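Local coordinates for protein putative PLP-dependent aminotransferase (Bacillus cereus ATCC 10987, PDB 3JU7) that probably acts as a pyridoxal phosphate-dependent aminotransferase of the DegT/DnrJ/EryC1/StrS family and forms a two-chain assembly, at residues L66-R75 with E152-D161; Y264-L273 with E362-Q370. One frame throughout, in Å; residues are numbered along the deposited sequence.

Contact 1 (L66-R75 with E152-D161)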
loop_
_atom_site.group_PDB
_atom_site.type_symbol
_atom_site.label_atom_id
_atom_site.label_comp_id
_atom_site.label_asym_id
_atom_site.label_seq_id
_atom_site.Cartn_x
_atom_site.Cartn_y
_atom_site.Cartn_z
ATOM N N LEU A 66 -7.988 0.761 -5.890
ATOM C CA LEU A 66 -9.389 0.394 -5.881
ATOM C C LEU A 66 -10.015 0.953 -4.617
ATOM O O LEU A 66 -11.087 1.618 -4.680
ATOM C CB LEU A 66 -9.608 -1.134 -6.012
ATOM C CG LEU A 66 -9.621 -1.651 -7.455
ATOM C CD1 LEU A 66 -9.403 -3.162 -7.518
ATOM C CD2 LEU A 66 -10.935 -1.276 -8.134
HETATM N N MSE A 67 -9.345 0.699 -3.491
HETATM C CA MSE A 67 -9.832 1.124 -2.167
HETATM C C MSE A 67 -10.042 2.634 -2.087
HETATM O O MSE A 67 -11.095 3.101 -1.641
HETATM C CB MSE A 67 -8.892 0.621 -1.057
HETATM C CG MSE A 67 -9.004 -0.909 -0.833
HETATM SE SE MSE A 67 -7.483 -1.582 0.164
HETATM C CE MSE A 67 -7.873 -0.762 1.743
ATOM N N ALA A 68 -9.054 3.387 -2.560
ATOM C CA ALA A 68 -9.109 4.836 -2.538
ATOM C C ALA A 68 -10.319 5.309 -3.361
ATOM O O ALA A 68 -11.158 6.116 -2.880
ATOM C CB ALA A 68 -7.859 5.408 -3.139
ATOM N N ALA A 69 -10.387 4.800 -4.597
ATOM C CA ALA A 69 -11.414 5.191 -5.568
ATOM C C ALA A 69 -12.844 4.888 -5.070
ATOM O O ALA A 69 -13.704 5.749 -5.113
ATOM C CB ALA A 69 -11.147 4.562 -6.943
ATOM N N ILE A 70 -13.077 3.694 -4.579
ATOM C CA ILE A 70 -14.396 3.319 -4.035
ATOM C C ILE A 70 -14.769 4.181 -2.826
ATOM O O ILE A 70 -15.878 4.696 -2.755
ATOM C CB ILE A 70 -14.416 1.819 -3.647
ATOM C CG1 ILE A 70 -14.422 0.958 -4.917
ATOM C CG2 ILE A 70 -15.610 1.461 -2.712
ATOM C CD1 ILE A 70 -13.838 -0.408 -4.727
ATOM N N GLN A 71 -13.824 4.336 -1.890
ATOM C CA GLN A 71 -14.015 5.194 -0.709
ATOM C C GLN A 71 -14.390 6.623 -1.135
ATOM O O GLN A 71 -15.340 7.157 -0.622
ATOM C CB GLN A 71 -12.754 5.211 0.176
ATOM C CG GLN A 71 -12.891 6.100 1.405
ATOM C CD GLN A 71 -14.026 5.670 2.330
ATOM O OE1 GLN A 71 -14.305 4.487 2.478
ATOM N NE2 GLN A 71 -14.691 6.643 2.939
ATOM N N LEU A 72 -13.676 7.229 -2.085
ATOM C CA LEU A 72 -14.042 8.581 -2.564
ATOM C C LEU A 72 -15.415 8.648 -3.237
ATOM O O LEU A 72 -16.192 9.557 -3.012
ATOM C CB LEU A 72 -12.998 9.108 -3.574
ATOM C CG LEU A 72 -13.312 10.442 -4.246
ATOM C CD1 LEU A 72 -13.302 11.541 -3.191
ATOM C CD2 LEU A 72 -12.334 10.720 -5.385
ATOM N N LYS A 73 -15.695 7.679 -4.096
ATOM C CA LYS A 73 -16.801 7.777 -5.026
ATOM C C LYS A 73 -18.081 7.101 -4.528
ATOM O O LYS A 73 -19.138 7.363 -5.052
ATOM C CB LYS A 73 -16.361 7.164 -6.352
ATOM C CG LYS A 73 -15.426 8.091 -7.126
ATOM C CD LYS A 73 -15.120 7.647 -8.522
ATOM C CE LYS A 73 -16.345 7.531 -9.445
ATOM N NZ LYS A 73 -16.800 8.779 -10.071
ATOM N N LYS A 74 -18.009 6.236 -3.534
ATOM C CA LYS A 74 -19.215 5.555 -3.114
ATOM C C LYS A 74 -20.319 6.513 -2.609
ATOM O O LYS A 74 -20.066 7.501 -1.941
ATOM C CB LYS A 74 -18.913 4.493 -2.049
ATOM C CG LYS A 74 -18.379 5.077 -0.763
ATOM C CD LYS A 74 -17.954 4.051 0.300
ATOM C CE LYS A 74 -17.738 4.773 1.623
ATOM N NZ LYS A 74 -17.570 3.840 2.714
ATOM N N ARG A 75 -21.565 6.173 -2.902
ATOM C CA ARG A 75 -22.682 6.935 -2.364
ATOM C C ARG A 75 -22.791 6.607 -0.901
ATOM O O ARG A 75 -22.797 5.438 -0.498
ATOM C CB ARG A 75 -23.967 6.628 -3.113
ATOM C CG ARG A 75 -23.800 6.869 -4.587
ATOM C CD ARG A 75 -25.072 6.971 -5.301
ATOM N NE ARG A 75 -25.904 5.810 -5.084
ATOM C CZ ARG A 75 -27.060 5.607 -5.707
ATOM N NH1 ARG A 75 -27.513 6.502 -6.584
ATOM N NH2 ARG A 75 -27.767 4.497 -5.461
ATOM N N GLU A 152 -22.868 6.944 -14.624
ATOM C CA GLU A 152 -22.263 8.102 -13.963
ATOM C C GLU A 152 -23.162 9.321 -14.175
ATOM O O GLU A 152 -23.503 10.008 -13.234
ATOM C CB GLU A 152 -20.849 8.376 -14.492
ATOM C CG GLU A 152 -19.739 7.546 -13.818
ATOM C CD GLU A 152 -19.200 8.188 -12.560
ATOM O OE1 GLU A 152 -19.303 9.421 -12.440
ATOM O OE2 GLU A 152 -18.658 7.462 -11.686
ATOM N N LYS A 153 -23.591 9.559 -15.406
ATOM C CA LYS A 153 -24.435 10.700 -15.667
ATOM C C LYS A 153 -25.728 10.646 -14.855
ATOM O O LYS A 153 -26.230 11.694 -14.502
ATOM C CB LYS A 153 -24.715 10.849 -17.157
ATOM C CG LYS A 153 -23.474 11.291 -17.956
ATOM C CD LYS A 153 -23.781 11.645 -19.419
ATOM C CE LYS A 153 -24.540 10.543 -20.151
ATOM N NZ LYS A 153 -24.580 10.735 -21.643
ATOM N N LYS A 154 -26.246 9.448 -14.550
ATOM C CA LYS A 154 -27.442 9.268 -13.700
ATOM C C LYS A 154 -27.160 9.336 -12.181
ATOM O O LYS A 154 -28.040 9.019 -11.377
ATOM C CB LYS A 154 -28.111 7.897 -13.973
ATOM C CG LYS A 154 -28.989 7.801 -15.250
ATOM C CD LYS A 154 -29.767 6.458 -15.385
ATOM N N GLY A 155 -25.936 9.672 -11.781
ATOM C CA GLY A 155 -25.575 9.668 -10.368
ATOM C C GLY A 155 -25.215 8.325 -9.749
ATOM O O GLY A 155 -25.102 8.229 -8.520
ATOM N N VAL A 156 -25.024 7.282 -10.565
ATOM C CA VAL A 156 -24.487 6.012 -10.034
ATOM C C VAL A 156 -22.966 5.915 -10.308
ATOM O O VAL A 156 -22.540 5.806 -11.470
ATOM C CB VAL A 156 -25.209 4.789 -10.629
ATOM C CG1 VAL A 156 -24.518 3.528 -10.218
ATOM C CG2 VAL A 156 -26.674 4.765 -10.195
ATOM N N PRO A 157 -22.148 5.960 -9.243
ATOM C CA PRO A 157 -20.700 5.949 -9.390
ATOM C C PRO A 157 -20.125 4.623 -9.885
ATOM O O PRO A 157 -20.515 3.565 -9.425
ATOM C CB PRO A 157 -20.178 6.237 -7.953
ATOM C CG PRO A 157 -21.263 5.968 -7.063
ATOM C CD PRO A 157 -22.552 6.093 -7.832
ATOM N N VAL A 158 -19.164 4.716 -10.800
ATOM C CA VAL A 158 -18.502 3.557 -11.381
ATOM C C VAL A 158 -16.990 3.693 -11.272
ATOM O O VAL A 158 -16.417 4.734 -11.604
ATOM C CB VAL A 158 -18.818 3.441 -12.856
ATOM C CG1 VAL A 158 -18.044 2.264 -13.446
ATOM C CG2 VAL A 158 -20.352 3.413 -13.078
ATOM N N VAL A 159 -16.364 2.649 -10.753
ATOM C CA VAL A 159 -14.936 2.550 -10.687
ATOM C C VAL A 159 -14.646 1.245 -11.396
ATOM O O VAL A 159 -15.085 0.135 -10.954
ATOM C CB VAL A 159 -14.392 2.509 -9.241
ATOM C CG1 VAL A 159 -12.940 2.048 -9.266
ATOM C CG2 VAL A 159 -14.542 3.876 -8.525
ATOM N N VAL A 160 -13.895 1.371 -12.481
ATOM C CA VAL A 160 -13.597 0.223 -13.360
ATOM C C VAL A 160 -12.270 -0.410 -12.974
ATOM O O VAL A 160 -11.229 0.284 -12.972
ATOM C CB VAL A 160 -13.519 0.667 -14.824
ATOM C CG1 VAL A 160 -13.043 -0.491 -15.725
ATOM C CG2 VAL A 160 -14.872 1.250 -15.278
ATOM N N ASP A 161 -12.323 -1.685 -12.573
ATOM C CA ASP A 161 -11.117 -2.503 -12.389
ATOM C C ASP A 161 -10.602 -2.977 -13.755
ATOM O O ASP A 161 -11.128 -3.899 -14.355
ATOM C CB ASP A 161 -11.403 -3.698 -11.472
ATOM C CG ASP A 161 -10.158 -4.516 -11.139
ATOM O OD1 ASP A 161 -9.154 -4.449 -11.879
ATOM O OD2 ASP A 161 -10.194 -5.277 -10.143
#
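K73 meets E152, P157 and V159 where helix 62-73 packs on strand 159-161 of the sheet in the large, PLP-binding domain of this fold type I aminotransferase. The short helix and strand segments run nearly antiparallel, at 161° with their axes 9.3 Å apart.

The polar part centres on E152 OE2. K73 NZ forms a salt bridge to it of 2.8 Å, arriving on the syn side of the carboxylate, while the backbone N of V158 donates on the anti side with an N-H...O angle of 170°. The two donors lie on opposite faces of the carboxylate plane, and this oxygen thus takes two bonds, which should favour the ionised carboxylate. Bends at chi3 and chi4 curl the lysine chain past V158 O to the acid. Ahead of P157, a Schellman motif with G155 at C-prime closes helix 146-153 and turns the chain toward the strand.

Apolar contacts follow the helix face. V159 spreads both methyls against it: CG2 lies 3.8 Å from A69 CB and also touches K73 CD, whereas CG1 reaches L66 CD2. With CG1 anti to the backbone N (chi1 166°), neither branch turns away from the helix. I184 on the neighbouring strand 182-186 packs against L66 and V159.

Beyond the helix end, the pyrrolidine ring of P157 brings CB and CG against K73 O, and the R75 chain crosses the ring at about a right angle, its CG 3.6 Å from P157 CD. The R75 guanidinium continues to the carbonyl of V130 through NH2. At the other end D161 OD2, hydrogen-bonded to T91 OG1 and to the pyridine N1 of the cofactor-modified lysine at position 191, rests 3.5 Å from L66 CD1.

Contact 2 (Y264-L273 with E362-Q370)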
loop_
_atom_site.group_PDB
_atom_site.type_symbol
_atom_site.label_atom_id
_atom_site.label_comp_id
_atom_site.label_asym_id
_atom_site.label_seq_id
_atom_site.Cartn_x
_atom_site.Cartn_y
_atom_site.Cartn_z
ATOM N N TYR A 264 -0.478 -18.183 -30.781
ATOM C CA TYR A 264 -1.455 -19.006 -30.113
ATOM C C TYR A 264 -2.688 -19.172 -31.008
ATOM O O TYR A 264 -3.184 -20.287 -31.181
ATOM C CB TYR A 264 -1.844 -18.381 -28.774
ATOM C CG TYR A 264 -1.298 -19.062 -27.532
ATOM C CD1 TYR A 264 -1.653 -20.371 -27.219
ATOM C CD2 TYR A 264 -0.489 -18.379 -26.646
ATOM C CE1 TYR A 264 -1.186 -20.980 -26.070
ATOM C CE2 TYR A 264 -0.020 -18.982 -25.506
ATOM C CZ TYR A 264 -0.376 -20.273 -25.204
ATOM O OH TYR A 264 0.054 -20.844 -24.012
ATOM N N LYS A 265 -3.156 -18.071 -31.593
ATOM C CA LYS A 265 -4.382 -18.092 -32.378
ATOM C C LYS A 265 -4.200 -18.939 -33.623
ATOM O O LYS A 265 -5.051 -19.773 -33.964
ATOM C CB LYS A 265 -4.818 -16.673 -32.740
ATOM C CG LYS A 265 -5.312 -15.907 -31.525
ATOM C CD LYS A 265 -5.588 -14.416 -31.728
ATOM C CE LYS A 265 -5.373 -13.661 -30.401
ATOM N NZ LYS A 265 -6.022 -12.325 -30.335
ATOM N N GLN A 266 -3.067 -18.759 -34.283
ATOM C CA GLN A 266 -2.775 -19.516 -35.497
ATOM C C GLN A 266 -2.636 -21.000 -35.215
ATOM O O GLN A 266 -3.154 -21.822 -35.969
ATOM C CB GLN A 266 -1.483 -19.025 -36.142
ATOM C CG GLN A 266 -1.570 -17.638 -36.742
ATOM C CD GLN A 266 -0.201 -17.094 -37.172
ATOM O OE1 GLN A 266 0.808 -17.264 -36.473
ATOM N NE2 GLN A 266 -0.168 -16.428 -38.324
ATOM N N LEU A 267 -1.915 -21.334 -34.148
ATOM C CA LEU A 267 -1.667 -22.732 -33.804
ATOM C C LEU A 267 -2.924 -23.419 -33.325
ATOM O O LEU A 267 -3.104 -24.604 -33.602
ATOM C CB LEU A 267 -0.564 -22.879 -32.745
ATOM C CG LEU A 267 0.870 -22.656 -33.252
ATOM C CD1 LEU A 267 1.887 -22.470 -32.084
ATOM C CD2 LEU A 267 1.281 -23.798 -34.201
ATOM N N LEU A 268 -3.780 -22.696 -32.595
ATOM C CA LEU A 268 -5.054 -23.274 -32.108
ATOM C C LEU A 268 -6.002 -23.605 -33.264
ATOM O O LEU A 268 -6.696 -24.647 -33.265
ATOM C CB LEU A 268 -5.778 -22.319 -31.153
ATOM C CG LEU A 268 -5.246 -22.130 -29.743
ATOM C CD1 LEU A 268 -6.028 -21.017 -29.120
ATOM C CD2 LEU A 268 -5.366 -23.410 -28.926
ATOM N N GLN A 269 -6.065 -22.685 -34.220
ATOM C CA GLN A 269 -6.870 -22.900 -35.415
ATOM C C GLN A 269 -6.245 -24.004 -36.264
ATOM O O GLN A 269 -6.904 -24.974 -36.573
ATOM C CB GLN A 269 -7.015 -21.614 -36.233
ATOM C CG GLN A 269 -7.636 -21.861 -37.606
ATOM C CD GLN A 269 -8.089 -20.592 -38.297
ATOM O OE1 GLN A 269 -8.353 -19.571 -37.657
ATOM N NE2 GLN A 269 -8.204 -20.657 -39.621
ATOM N N SER A 270 -4.969 -23.869 -36.604
ATOM C CA SER A 270 -4.279 -24.886 -37.405
ATOM C C SER A 270 -4.355 -26.285 -36.787
ATOM O O SER A 270 -4.504 -27.254 -37.514
ATOM C CB SER A 270 -2.811 -24.529 -37.662
ATOM O OG SER A 270 -1.983 -24.972 -36.598
ATOM N N ASN A 271 -4.266 -26.413 -35.470
ATOM C CA ASN A 271 -4.411 -27.740 -34.866
ATOM C C ASN A 271 -5.880 -28.185 -34.655
ATOM O O ASN A 271 -6.121 -29.188 -33.997
ATOM C CB ASN A 271 -3.652 -27.827 -33.550
ATOM C CG ASN A 271 -2.146 -27.840 -33.737
ATOM O OD1 ASN A 271 -1.512 -28.879 -33.565
ATOM N ND2 ASN A 271 -1.563 -26.681 -34.064
ATOM N N GLY A 272 -6.847 -27.446 -35.197
ATOM C CA GLY A 272 -8.258 -27.834 -35.130
ATOM C C GLY A 272 -8.978 -27.644 -33.793
ATOM O O GLY A 272 -10.115 -28.096 -33.632
ATOM N N LEU A 273 -8.339 -26.953 -32.847
ATOM C CA LEU A 273 -8.891 -26.832 -31.507
ATOM C C LEU A 273 -10.163 -26.006 -31.488
ATOM O O LEU A 273 -11.075 -26.325 -30.732
ATOM C CB LEU A 273 -7.849 -26.271 -30.540
ATOM C CG LEU A 273 -6.895 -27.354 -30.046
ATOM C CD1 LEU A 273 -5.465 -27.078 -30.478
ATOM C CD2 LEU A 273 -7.009 -27.503 -28.540
ATOM N N GLU A 362 3.522 -23.993 -29.597
ATOM C CA GLU A 362 3.231 -25.259 -30.278
ATOM C C GLU A 362 3.211 -26.465 -29.321
ATOM O O GLU A 362 2.247 -27.219 -29.324
ATOM C CB GLU A 362 4.195 -25.489 -31.447
ATOM C CG GLU A 362 3.960 -26.800 -32.233
ATOM C CD GLU A 362 4.732 -26.891 -33.555
ATOM O OE1 GLU A 362 5.786 -26.241 -33.740
ATOM O OE2 GLU A 362 4.272 -27.642 -34.421
ATOM N N GLN A 363 4.255 -26.642 -28.508
ATOM C CA GLN A 363 4.217 -27.659 -27.455
ATOM C C GLN A 363 2.872 -27.603 -26.775
ATOM O O GLN A 363 2.186 -28.602 -26.664
ATOM C CB GLN A 363 5.244 -27.400 -26.341
ATOM C CG GLN A 363 6.707 -27.793 -26.576
ATOM C CD GLN A 363 7.541 -27.773 -25.264
ATOM O OE1 GLN A 363 7.087 -28.257 -24.214
ATOM N NE2 GLN A 363 8.759 -27.229 -25.334
ATOM N N ILE A 364 2.513 -26.408 -26.312
ATOM C CA ILE A 364 1.353 -26.218 -25.456
ATOM C C ILE A 364 0.087 -26.563 -26.210
ATOM O O ILE A 364 -0.700 -27.393 -25.770
ATOM C CB ILE A 364 1.304 -24.765 -24.894
ATOM C CG1 ILE A 364 2.450 -24.546 -23.887
ATOM C CG2 ILE A 364 -0.033 -24.463 -24.223
ATOM C CD1 ILE A 364 2.669 -23.064 -23.486
ATOM N N VAL A 365 -0.090 -25.933 -27.359
ATOM C CA VAL A 365 -1.283 -26.144 -28.153
ATOM C C VAL A 365 -1.423 -27.604 -28.533
ATOM O O VAL A 365 -2.512 -28.147 -28.425
ATOM C CB VAL A 365 -1.313 -25.240 -29.395
ATOM C CG1 VAL A 365 -2.478 -25.634 -30.308
ATOM C CG2 VAL A 365 -1.404 -23.749 -28.956
ATOM N N ILE A 366 -0.324 -28.239 -28.944
ATOM C CA ILE A 366 -0.320 -29.675 -29.260
ATOM C C ILE A 366 -0.801 -30.535 -28.090
ATOM O O ILE A 366 -1.544 -31.487 -28.291
ATOM C CB ILE A 366 1.069 -30.152 -29.725
ATOM C CG1 ILE A 366 1.341 -29.643 -31.139
ATOM C CG2 ILE A 366 1.142 -31.670 -29.720
ATOM C CD1 ILE A 366 2.725 -29.937 -31.638
ATOM N N CYS A 367 -0.380 -30.199 -26.875
ATOM C CA CYS A 367 -0.834 -30.900 -25.666
ATOM C C CYS A 367 -2.328 -30.742 -25.440
ATOM O O CYS A 367 -2.978 -31.671 -24.969
ATOM C CB CYS A 367 -0.116 -30.386 -24.412
ATOM S SG CYS A 367 1.590 -30.956 -24.186
ATOM N N LEU A 368 -2.871 -29.559 -25.731
ATOM C CA LEU A 368 -4.316 -29.368 -25.651
ATOM C C LEU A 368 -5.032 -30.310 -26.635
ATOM O O LEU A 368 -6.047 -30.913 -26.302
ATOM C CB LEU A 368 -4.700 -27.920 -25.939
ATOM C CG LEU A 368 -4.304 -26.871 -24.927
ATOM C CD1 LEU A 368 -4.975 -25.615 -25.342
ATOM C CD2 LEU A 368 -4.731 -27.244 -23.519
ATOM N N GLY A 369 -4.482 -30.446 -27.838
ATOM C CA GLY A 369 -5.044 -31.328 -28.846
ATOM C C GLY A 369 -4.973 -32.811 -28.514
ATOM O O GLY A 369 -5.600 -33.615 -29.192
ATOM N N GLN A 370 -4.205 -33.169 -27.482
ATOM C CA GLN A 370 -4.051 -34.556 -27.023
ATOM C C GLN A 370 -2.850 -35.190 -27.710
ATOM O O GLN A 370 -1.709 -34.938 -27.322
ATOM C CB GLN A 370 -5.328 -35.398 -27.234
#
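L267 O, facing V365 between helices 250-270 and 358-368, accepts from both the backbone N and the side-chain ND2 of N271. The ND2 bond is short at 2.6 Å, with the donor tilted 20° from the carbonyl plane; it holds the amide near V365 CG1, which approaches L267 O to 3.5 Å. A Schellman motif with G272 at C-prime ends helix 250-270 here and brings L273 back toward helix 358-368.

V365 is the residue around which the other side chains gather. Its CG2, anti to the carbonyl carbon, meets Y264 CD1 at 3.8 Å, CG1 presses on L273 CD1, a tight carbon pair, and L268 CD2 touches both methyls. L273 CD2 lies 3.5 Å from L368 CB, the two side chains crossing at about a right angle. Toward the N-terminal end of segment 362-370, L267 CD1 lies against E362 N.

The Y264 ring meets I364 CG2 at its edge, and its hydroxyl lies 3.5 Å from I364 CD1. The helix segments, 33° from parallel, are therefore joined by apolar side chains, while L267 O and N271 ND2 pair within their own segment and Y264 OH turns to the carbonyl of P351.

In the fold
Contact 1 and contact 2 lie on opposite sides of the chain's centre, their centres 41 Å apart and their nearest atoms about 19 Å apart. They come in series: 66-75 and 152-161 are both passed before 264-273 begins, and 362-370 closes the modelled chain. No helix or strand is shared. Contact 1 lays helix 62-73 against a sheet whose strand 159-161 carries D161, hydrogen-bonded to the cofactor, and adjoins the second subunit. Contact 2 pairs helix 250-270 with the last helix, 358-368, near strand 347-350, in the peripheral C-terminal part. The two contacts thus join chain-distant segments in two separate parts of the fold, one at the cofactor-binding core and one in the C-terminal part.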